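Local coordinates for putative sensory box/GGDEF family protein (Vibrio parahaemolyticus RIMD 2210633, PDB 2P7J) that probably makes the second messenger c-di-GMP from two GTP molecules through its GGDEF domain, the piece described here being its Cache-type sensor domain, at residues B[64-69]-B[91-96]; B[81-86]-B[167-172]. All coordinates share one frame; numbering follows the deposited sequence.

In the fold
Helix, sheet and a sulfate-bearing surface meet in a sensor domain of the Cache clan, and the two contacts divide that architecture between them. Contact 1 lays helix 59-76 on strand 91-98, near one edge of the seven-stranded antiparallel sheet; contact 2 joins strands 79-86 and 163-173 in its middle. Strand 79-86 lies between the partners and ties the contacts together, with a salt bridge from Glu91 to Arg83. Both are largely buried, yet their chemistry differs. Contact 1 is apolar, with one water at its margin, whereas contact 2 is built on backbone hydrogen bonds and carries a sulfate on the sheet face opposite helix 59-76.

Contact 1 (B[64-69]-B[91-96]); sequences ILENMW and EKVRIK
Val93 and Ile95, two side chains that strand 91-98 turns toward helix 59-76, fit against a surface made by Leu65, Glu66 and Trp69. Val93 pushes CG1 against the benzo end of the indole, 3.6 Å from Trp69 CZ3, and the two side chains meet at about a right angle. Its two methyls divide the work: CG1 lies anti to the backbone N (chi1 -171°) and takes the tryptophan, while CG2 meets Leu65 CD2 at 4.0 Å. The hollow that receives Val93 is therefore walled by one helical turn, Leu65 to Trp69. Within that turn Leu65 CD1 lies over one face of the indole, toward its rim, and helps to hold the ring's tilt.

Ile95 fills the next dip along the helix. Its CD1 reaches the root of Glu66, 3.6 Å from CB, while CG1 lies 3.8 Å from Trp69 CB. Glu66 thus offers its aliphatic stem to the apolar seam and carries its carboxylate past it. There a water lies 2.6 Å from Glu66 OE2, probably donating to it, and accepts a hydrogen bond from Arg94 N at 2.9 Å, bridging helix and strand without a direct bond.

A classic beta bulge at Lys92 and Val93, both opposite Phe84, interrupts the pairing with the next strand, and Trp69 also touches Ile82 and Phe84 there. The helix and strand segments run at 31° to each other, 8.7 Å apart at their closest. This is helix-on-sheet packing of a Cache-type sensor domain, in which helix 59-76 covers part of one face, near the edge of the sheet.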
ATOM      1  N   ILE B  64       8.805  26.889   0.998  1.00 39.54           N
ATOM      2  CA  ILE B  64       9.658  26.778   2.181  1.00 39.28           C
ATOM      3  C   ILE B  64       9.007  25.834   3.185  1.00 39.43           C
ATOM      4  O   ILE B  64       9.663  24.918   3.680  1.00 39.58           O
ATOM      5  CB  ILE B  64       9.935  28.122   2.837  1.00 39.09           C
ATOM      6  CG1 ILE B  64      10.739  29.010   1.876  1.00 41.19           C
ATOM      7  CG2 ILE B  64      10.693  27.932   4.196  1.00 38.38           C
ATOM      8  CD1 ILE B  64      10.823  30.481   2.296  1.00 38.93           C
ATOM      9  N   LEU B  65       7.712  26.035   3.444  1.00 38.79           N
ATOM     10  CA  LEU B  65       7.000  25.254   4.449  1.00 38.56           C
ATOM     11  C   LEU B  65       6.899  23.762   4.086  1.00 38.69           C
ATOM     12  O   LEU B  65       7.155  22.905   4.940  1.00 39.24           O
ATOM     13  CB  LEU B  65       5.611  25.865   4.743  1.00 37.72           C
ATOM     14  CG  LEU B  65       4.769  25.085   5.754  1.00 37.52           C
ATOM     15  CD1 LEU B  65       5.463  25.026   7.131  1.00 35.46           C
ATOM     16  CD2 LEU B  65       3.331  25.625   5.848  1.00 36.92           C
ATOM     17  N   GLU B  66       6.514  23.463   2.841  1.00 38.14           N
ATOM     18  CA  GLU B  66       6.487  22.084   2.335  1.00 38.42           C
ATOM     19  C   GLU B  66       7.861  21.396   2.386  1.00 38.91           C
ATOM     20  O   GLU B  66       7.977  20.202   2.741  1.00 39.27           O
ATOM     21  CB  GLU B  66       5.946  22.046   0.898  1.00 38.03           C
ATOM     22  CG  GLU B  66       4.564  22.637   0.783  1.00 38.26           C
ATOM     23  CD  GLU B  66       4.045  22.732  -0.631  1.00 37.89           C
ATOM     24  OE1 GLU B  66       4.798  23.098  -1.571  1.00 36.85           O
ATOM     25  OE2 GLU B  66       2.850  22.457  -0.786  1.00 35.97           O
ATOM     26  N   ASN B  67       8.893  22.148   2.018  1.00 39.31           N
ATOM     27  CA  ASN B  67      10.260  21.630   2.024  1.00 40.28           C
ATOM     28  C   ASN B  67      10.688  21.208   3.432  1.00 39.77           C
ATOM     29  O   ASN B  67      11.317  20.145   3.601  1.00 40.38           O
ATOM     30  CB  ASN B  67      11.250  22.654   1.437  1.00 40.20           C
ATOM     31  CG  ASN B  67      11.178  22.744  -0.091  1.00 42.47           C
ATOM     32  OD1 ASN B  67      10.494  21.949  -0.753  1.00 43.72           O
ATOM     33  ND2 ASN B  67      11.904  23.719  -0.658  1.00 43.39           N
HETATM   34  N   MSE B  68      10.359  22.022   4.435  0.62 39.42           N
HETATM   35  CA  MSE B  68      10.677  21.689   5.831  0.62 39.50           C
HETATM   36  C   MSE B  68       9.944  20.420   6.258  0.62 39.24           C
HETATM   37  O   MSE B  68      10.545  19.515   6.830  0.62 39.64           O
HETATM   38  CB  MSE B  68      10.333  22.844   6.782  0.62 40.20           C
HETATM   39  CG  MSE B  68      10.502  22.520   8.314  0.62 41.67           C
HETATM   40 SE   MSE B  68       9.580  23.793   9.491  0.32 46.75          SE
HETATM   41  CE  MSE B  68      10.540  23.450  11.189  0.62 46.45           C
ATOM     42  N   TRP B  69       8.652  20.344   5.956  1.00 39.55           N
ATOM     43  CA  TRP B  69       7.821  19.171   6.374  1.00 38.85           C
ATOM     44  C   TRP B  69       8.267  17.867   5.714  1.00 37.86           C
ATOM     45  O   TRP B  69       8.285  16.829   6.350  1.00 37.51           O
ATOM     46  CB  TRP B  69       6.352  19.454   6.069  1.00 38.33           C
ATOM     47  CG  TRP B  69       5.744  20.429   7.046  1.00 39.05           C
ATOM     48  CD1 TRP B  69       6.393  21.135   8.028  1.00 38.74           C
ATOM     49  CD2 TRP B  69       4.366  20.816   7.120  1.00 38.78           C
ATOM     50  NE1 TRP B  69       5.502  21.916   8.719  1.00 39.74           N
ATOM     51  CE2 TRP B  69       4.248  21.732   8.193  1.00 38.48           C
ATOM     52  CE3 TRP B  69       3.218  20.458   6.402  1.00 36.46           C
ATOM     53  CZ2 TRP B  69       3.036  22.322   8.540  1.00 38.22           C
ATOM     54  CZ3 TRP B  69       2.012  21.040   6.753  1.00 38.86           C
ATOM     55  CH2 TRP B  69       1.929  21.963   7.816  1.00 36.40           C
ATOM     56  N   GLU B  91      -8.100  21.396   3.991  1.00 34.58           N
ATOM     57  CA  GLU B  91      -6.632  21.227   3.910  1.00 34.49           C
ATOM     58  C   GLU B  91      -6.032  22.339   3.090  1.00 34.46           C
ATOM     59  O   GLU B  91      -6.527  22.600   2.000  1.00 34.58           O
ATOM     60  CB  GLU B  91      -6.262  19.898   3.261  1.00 33.63           C
ATOM     61  CG  GLU B  91      -6.711  18.696   4.030  1.00 34.85           C
ATOM     62  CD  GLU B  91      -6.551  17.427   3.222  1.00 37.21           C
ATOM     63  OE1 GLU B  91      -6.698  17.472   1.986  1.00 38.62           O
ATOM     64  OE2 GLU B  91      -6.284  16.385   3.815  1.00 36.28           O
ATOM     65  N   LYS B  92      -5.004  22.992   3.627  1.00 34.43           N
ATOM     66  CA  LYS B  92      -4.301  24.083   2.936  1.00 35.58           C
ATOM     67  C   LYS B  92      -2.886  23.689   2.499  1.00 35.97           C
ATOM     68  O   LYS B  92      -2.392  24.122   1.471  1.00 36.74           O
ATOM     69  CB  LYS B  92      -4.204  25.308   3.857  1.00 35.62           C
ATOM     70  CG  LYS B  92      -5.530  25.736   4.395  1.00 36.97           C
ATOM     71  CD  LYS B  92      -6.074  26.865   3.577  1.00 40.15           C
ATOM     72  CE  LYS B  92      -6.800  26.462   2.348  1.00 41.32           C
ATOM     73  NZ  LYS B  92      -6.903  27.689   1.476  1.00 40.99           N
ATOM     74  N   VAL B  93      -2.229  22.884   3.325  1.00 36.41           N
ATOM     75  CA  VAL B  93      -0.884  22.409   3.070  1.00 36.10           C
ATOM     76  C   VAL B  93      -0.920  20.902   3.344  1.00 36.46           C
ATOM     77  O   VAL B  93      -1.535  20.439   4.316  1.00 36.51           O
ATOM     78  CB  VAL B  93       0.146  23.113   3.996  1.00 35.52           C
ATOM     79  CG1 VAL B  93       1.578  22.755   3.564  1.00 37.45           C
ATOM     80  CG2 VAL B  93      -0.059  24.629   3.981  1.00 34.18           C
ATOM     81  N   ARG B  94      -0.281  20.143   2.469  1.00 36.49           N
ATOM     82  CA  ARG B  94      -0.305  18.717   2.572  1.00 37.30           C
ATOM     83  C   ARG B  94       0.971  18.106   1.992  1.00 37.67           C
ATOM     84  O   ARG B  94       1.266  18.253   0.804  1.00 39.04           O
ATOM     85  CB  ARG B  94      -1.586  18.141   1.936  1.00 37.23           C
ATOM     86  CG  ARG B  94      -1.674  16.621   1.993  1.00 37.18           C
ATOM     87  CD  ARG B  94      -2.974  16.128   1.339  1.00 35.91           C
ATOM     88  NE  ARG B  94      -3.061  14.667   1.438  1.00 38.13           N
ATOM     89  CZ  ARG B  94      -3.556  13.876   0.490  1.00 40.41           C
ATOM     90  NH1 ARG B  94      -4.030  14.396  -0.645  1.00 42.78           N
ATOM     91  NH2 ARG B  94      -3.590  12.566   0.673  1.00 41.39           N
ATOM     92  N   ILE B  95       1.719  17.446   2.876  1.00 37.77           N
ATOM     93  CA  ILE B  95       2.890  16.607   2.569  1.00 37.21           C
ATOM     94  C   ILE B  95       2.492  15.135   2.784  1.00 37.27           C
ATOM     95  O   ILE B  95       1.841  14.818   3.783  1.00 37.09           O
ATOM     96  CB  ILE B  95       4.087  17.026   3.526  1.00 37.52           C
ATOM     97  CG1 ILE B  95       4.971  18.058   2.830  1.00 37.52           C
ATOM     98  CG2 ILE B  95       4.927  15.821   4.058  1.00 36.38           C
ATOM     99  CD1 ILE B  95       4.257  19.212   2.332  1.00 36.56           C
ATOM    100  N   LYS B  96       2.839  14.270   1.822  1.00 37.06           N
ATOM    101  CA  LYS B  96       2.685  12.822   1.953  1.00 37.50           C
ATOM    102  C   LYS B  96       4.064  12.195   1.938  1.00 37.16           C
ATOM    103  O   LYS B  96       4.988  12.704   1.277  1.00 36.69           O
ATOM    104  CB  LYS B  96       1.896  12.209   0.787  1.00 37.74           C
ATOM    105  CG  LYS B  96       0.641  12.960   0.391  1.00 40.38           C
ATOM    106  CD  LYS B  96       0.144  12.588  -1.017  1.00 41.74           C
ATOM    107  CE  LYS B  96      -0.323  11.124  -1.104  1.00 45.68           C
ATOM    108  NZ  LYS B  96       0.673  10.229  -1.843  1.00 48.15           N
TER
HETATM  109  O   HOH W   1       0.599  21.351  -0.068  1.00 36.89           O

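Contact 2 (B[81-86]-B[167-172]). With SO4 (sulfate ion), chain E.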
ATOM      1  N   GLN B  81       1.391  11.450   6.608  1.00 38.48           N
ATOM      2  CA  GLN B  81       0.985  12.785   6.137  1.00 37.61           C
ATOM      3  C   GLN B  81       1.352  13.817   7.173  1.00 37.03           C
ATOM      4  O   GLN B  81       1.449  13.501   8.358  1.00 36.50           O
ATOM      5  CB  GLN B  81      -0.515  12.870   5.898  1.00 37.34           C
ATOM      6  CG  GLN B  81      -1.045  12.059   4.743  1.00 38.20           C
ATOM      7  CD  GLN B  81      -2.563  12.265   4.567  1.00 38.69           C
ATOM      8  OE1 GLN B  81      -3.389  11.431   4.986  1.00 41.36           O
ATOM      9  NE2 GLN B  81      -2.926  13.375   3.960  1.00 36.10           N
ATOM     10  N   ILE B  82       1.574  15.049   6.712  1.00 36.54           N
ATOM     11  CA  ILE B  82       1.693  16.196   7.590  1.00 35.68           C
ATOM     12  C   ILE B  82       0.867  17.316   6.938  1.00 35.41           C
ATOM     13  O   ILE B  82       1.118  17.673   5.789  1.00 34.83           O
ATOM     14  CB  ILE B  82       3.165  16.604   7.812  1.00 36.00           C
ATOM     15  CG1 ILE B  82       3.975  15.416   8.363  1.00 36.02           C
ATOM     16  CG2 ILE B  82       3.274  17.829   8.760  1.00 36.97           C
ATOM     17  CD1 ILE B  82       5.412  15.747   8.829  1.00 34.89           C
ATOM     18  N   ARG B  83      -0.130  17.852   7.658  1.00 34.93           N
ATOM     19  CA  ARG B  83      -1.053  18.844   7.076  1.00 33.90           C
ATOM     20  C   ARG B  83      -1.315  20.089   7.920  1.00 34.11           C
ATOM     21  O   ARG B  83      -1.238  20.062   9.137  1.00 33.64           O
ATOM     22  CB  ARG B  83      -2.407  18.204   6.716  1.00 33.73           C
ATOM     23  CG  ARG B  83      -2.381  17.079   5.668  1.00 31.68           C
ATOM     24  CD  ARG B  83      -3.727  16.375   5.609  1.00 32.35           C
ATOM     25  NE  ARG B  83      -3.949  15.478   6.755  1.00 34.94           N
ATOM     26  CZ  ARG B  83      -5.086  14.836   7.009  1.00 36.62           C
ATOM     27  NH1 ARG B  83      -6.140  14.971   6.219  1.00 39.82           N
ATOM     28  NH2 ARG B  83      -5.180  14.035   8.048  1.00 39.11           N
ATOM     29  N   PHE B  84      -1.620  21.186   7.238  1.00 33.90           N
ATOM     30  CA  PHE B  84      -2.278  22.323   7.866  1.00 33.68           C
ATOM     31  C   PHE B  84      -3.694  22.400   7.294  1.00 33.71           C
ATOM     32  O   PHE B  84      -3.886  22.406   6.052  1.00 33.36           O
ATOM     33  CB  PHE B  84      -1.524  23.662   7.668  1.00 33.09           C
ATOM     34  CG  PHE B  84      -2.152  24.807   8.422  1.00 32.44           C
ATOM     35  CD1 PHE B  84      -1.882  24.995   9.770  1.00 34.08           C
ATOM     36  CD2 PHE B  84      -3.082  25.636   7.813  1.00 34.73           C
ATOM     37  CE1 PHE B  84      -2.475  26.031  10.488  1.00 34.55           C
ATOM     38  CE2 PHE B  84      -3.694  26.686   8.537  1.00 35.57           C
ATOM     39  CZ  PHE B  84      -3.373  26.880   9.878  1.00 33.73           C
ATOM     40  N   LEU B  85      -4.669  22.400   8.209  1.00 33.82           N
ATOM     41  CA  LEU B  85      -6.097  22.620   7.888  1.00 34.11           C
ATOM     42  C   LEU B  85      -6.478  24.024   8.360  1.00 34.64           C
ATOM     43  O   LEU B  85      -5.983  24.495   9.417  1.00 35.01           O
ATOM     44  CB  LEU B  85      -6.984  21.559   8.582  1.00 33.84           C
ATOM     45  CG  LEU B  85      -7.203  20.166   7.947  1.00 35.19           C
ATOM     46  CD1 LEU B  85      -5.909  19.452   7.582  1.00 34.67           C
ATOM     47  CD2 LEU B  85      -8.086  19.235   8.823  1.00 33.98           C
ATOM     48  N   ASP B  86      -7.341  24.710   7.620  1.00 34.00           N
ATOM     49  CA  ASP B  86      -7.852  25.985   8.132  1.00 34.17           C
ATOM     50  C   ASP B  86      -8.936  25.813   9.228  1.00 34.82           C
ATOM     51  O   ASP B  86      -9.310  24.662   9.583  1.00 35.84           O
ATOM     52  CB  ASP B  86      -8.272  26.936   6.999  1.00 33.73           C
ATOM     53  CG  ASP B  86      -9.499  26.479   6.254  1.00 33.76           C
ATOM     54  OD1 ASP B  86     -10.236  25.588   6.728  1.00 33.61           O
ATOM     55  OD2 ASP B  86      -9.748  27.030   5.170  1.00 35.79           O
ATOM     56  N   TYR B 167      -5.240  24.223  12.149  1.00 31.33           N
ATOM     57  CA  TYR B 167      -4.831  23.003  12.865  1.00 31.97           C
ATOM     58  C   TYR B 167      -3.701  22.324  12.136  1.00 31.65           C
ATOM     59  O   TYR B 167      -3.758  22.104  10.907  1.00 31.69           O
ATOM     60  CB  TYR B 167      -6.014  22.016  13.021  1.00 31.21           C
ATOM     61  CG  TYR B 167      -7.209  22.630  13.709  1.00 33.32           C
ATOM     62  CD1 TYR B 167      -7.398  22.496  15.085  1.00 33.22           C
ATOM     63  CD2 TYR B 167      -8.154  23.374  12.981  1.00 35.17           C
ATOM     64  CE1 TYR B 167      -8.496  23.085  15.718  1.00 34.18           C
ATOM     65  CE2 TYR B 167      -9.254  23.967  13.609  1.00 31.96           C
ATOM     66  CZ  TYR B 167      -9.416  23.818  14.958  1.00 32.33           C
ATOM     67  OH  TYR B 167     -10.496  24.412  15.562  1.00 33.70           O
ATOM     68  N   LEU B 168      -2.660  22.027  12.893  1.00 31.80           N
ATOM     69  CA  LEU B 168      -1.607  21.134  12.431  1.00 33.31           C
ATOM     70  C   LEU B 168      -2.033  19.660  12.685  1.00 33.26           C
ATOM     71  O   LEU B 168      -2.540  19.327  13.750  1.00 32.85           O
ATOM     72  CB  LEU B 168      -0.288  21.480  13.132  1.00 33.48           C
ATOM     73  CG  LEU B 168       0.908  20.544  12.957  1.00 36.36           C
ATOM     74  CD1 LEU B 168       1.362  20.495  11.493  1.00 35.30           C
ATOM     75  CD2 LEU B 168       2.016  21.029  13.884  1.00 38.45           C
ATOM     76  N   VAL B 169      -1.881  18.806  11.669  1.00 33.83           N
ATOM     77  CA  VAL B 169      -2.300  17.408  11.741  1.00 33.49           C
ATOM     78  C   VAL B 169      -1.179  16.494  11.240  1.00 33.93           C
ATOM     79  O   VAL B 169      -0.658  16.637  10.124  1.00 34.37           O
ATOM     80  CB  VAL B 169      -3.651  17.137  10.977  1.00 33.94           C
ATOM     81  CG1 VAL B 169      -4.155  15.651  11.166  1.00 31.49           C
ATOM     82  CG2 VAL B 169      -4.723  18.156  11.393  1.00 33.44           C
ATOM     83  N   LEU B 170      -0.816  15.531  12.065  1.00 34.33           N
ATOM     84  CA  LEU B 170       0.228  14.570  11.686  1.00 34.30           C
ATOM     85  C   LEU B 170      -0.378  13.195  11.775  1.00 33.61           C
ATOM     86  O   LEU B 170      -0.931  12.820  12.826  1.00 32.22           O
ATOM     87  CB  LEU B 170       1.437  14.695  12.606  1.00 35.12           C
ATOM     88  CG  LEU B 170       2.116  16.085  12.610  1.00 36.67           C
ATOM     89  CD1 LEU B 170       1.701  16.829  13.834  1.00 41.18           C
ATOM     90  CD2 LEU B 170       3.612  15.900  12.657  1.00 40.85           C
ATOM     91  N   ASN B 171      -0.301  12.477  10.657  1.00 33.35           N
ATOM     92  CA  ASN B 171      -0.847  11.119  10.552  1.00 34.92           C
ATOM     93  C   ASN B 171       0.255  10.120  10.810  1.00 35.22           C
ATOM     94  O   ASN B 171       1.084   9.821   9.938  1.00 35.06           O
ATOM     95  CB  ASN B 171      -1.472  10.833   9.171  1.00 34.48           C
ATOM     96  CG  ASN B 171      -2.834  11.452   9.008  1.00 36.22           C
ATOM     97  OD1 ASN B 171      -3.744  10.819   8.490  1.00 40.17           O
ATOM     98  ND2 ASN B 171      -2.977  12.699   9.411  1.00 34.76           N
ATOM     99  N   VAL B 172       0.283   9.616  12.023  1.00 35.57           N
ATOM    100  CA  VAL B 172       1.211   8.590  12.347  1.00 35.76           C
ATOM    101  C   VAL B 172       0.693   7.187  12.075  1.00 36.86           C
ATOM    102  O   VAL B 172      -0.489   6.901  12.273  1.00 37.59           O
ATOM    103  CB  VAL B 172       1.478   8.607  13.896  1.00 35.65           C
ATOM    104  CG1 VAL B 172       2.153   7.258  14.400  1.00 34.37           C
ATOM    105  CG2 VAL B 172       2.282   9.857  14.337  1.00 33.71           C
TER
HETATM  106  S   SO4 E 502      -7.334  11.239   6.623  1.00 33.83           S
HETATM  107  O1  SO4 E 502      -6.393  10.901   5.546  1.00 32.52           O
HETATM  108  O2  SO4 E 502      -8.288  10.136   6.841  1.00 32.73           O
HETATM  109  O3  SO4 E 502      -6.570  11.487   7.882  1.00 33.18           O
HETATM  110  O4  SO4 E 502      -8.053  12.498   6.265  1.00 34.13           O
HETATM  111  O   HOH W   2      -1.734  14.915   8.475  1.00 23.41           O
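Arg83 and Val169 face each other as a hydrogen-bonded antiparallel pair, with Arg83 N donating a hydrogen bond to Val169 O at 2.8 Å and Val169 N returning a bond to Arg83 O. Leu85 and Tyr167 repeat this pairing two residues along. Between them Phe84 faces Leu168 as a non-hydrogen-bonded pair, its CA 3.4 Å from Tyr167 O in a CA-H...O contact.

Side chains then separate onto two faces. On one, Ile82 CD1 meets Leu170 CD2 at 4.2 Å, and Leu168 and Leu170 pack on Leu44 of helix 11-45. On the other, Leu85 CD1 reaches Val169 CG2, while the Tyr167 ring sets its edge toward Asp86 O. The phenol is placed from outside, its OH hydrogen-bonded to Arg164 and its ring edge-to-face with Phe119.

Arg83 leaves the strand with a bend at chi3 (-75°) that brings its guanidinium back toward Val169 and Asn171. NE donates to a water at 2.9 Å, and the same water donates to Val169 O, so this carbonyl is gripped by backbone and water together. NH1 donates a hydrogen bond to sulfate O4 at 3.1 Å; NH2 makes a weak, bent bond (130°) to O3. Glu91 of the neighbouring strand forms a salt bridge with the same NH1 and probably steadies the group. Farther out, the side chains of Lys113, Arg116, Arg153 and Tyr118 and the backbone N of Arg139 also hydrogen-bond the sulfate. Such a gathering of cationic and hydrogen-bonding groups on one sheet face is consistent with a pocket suited to an anion, although the sulfate itself probably came from the crystallisation liquor.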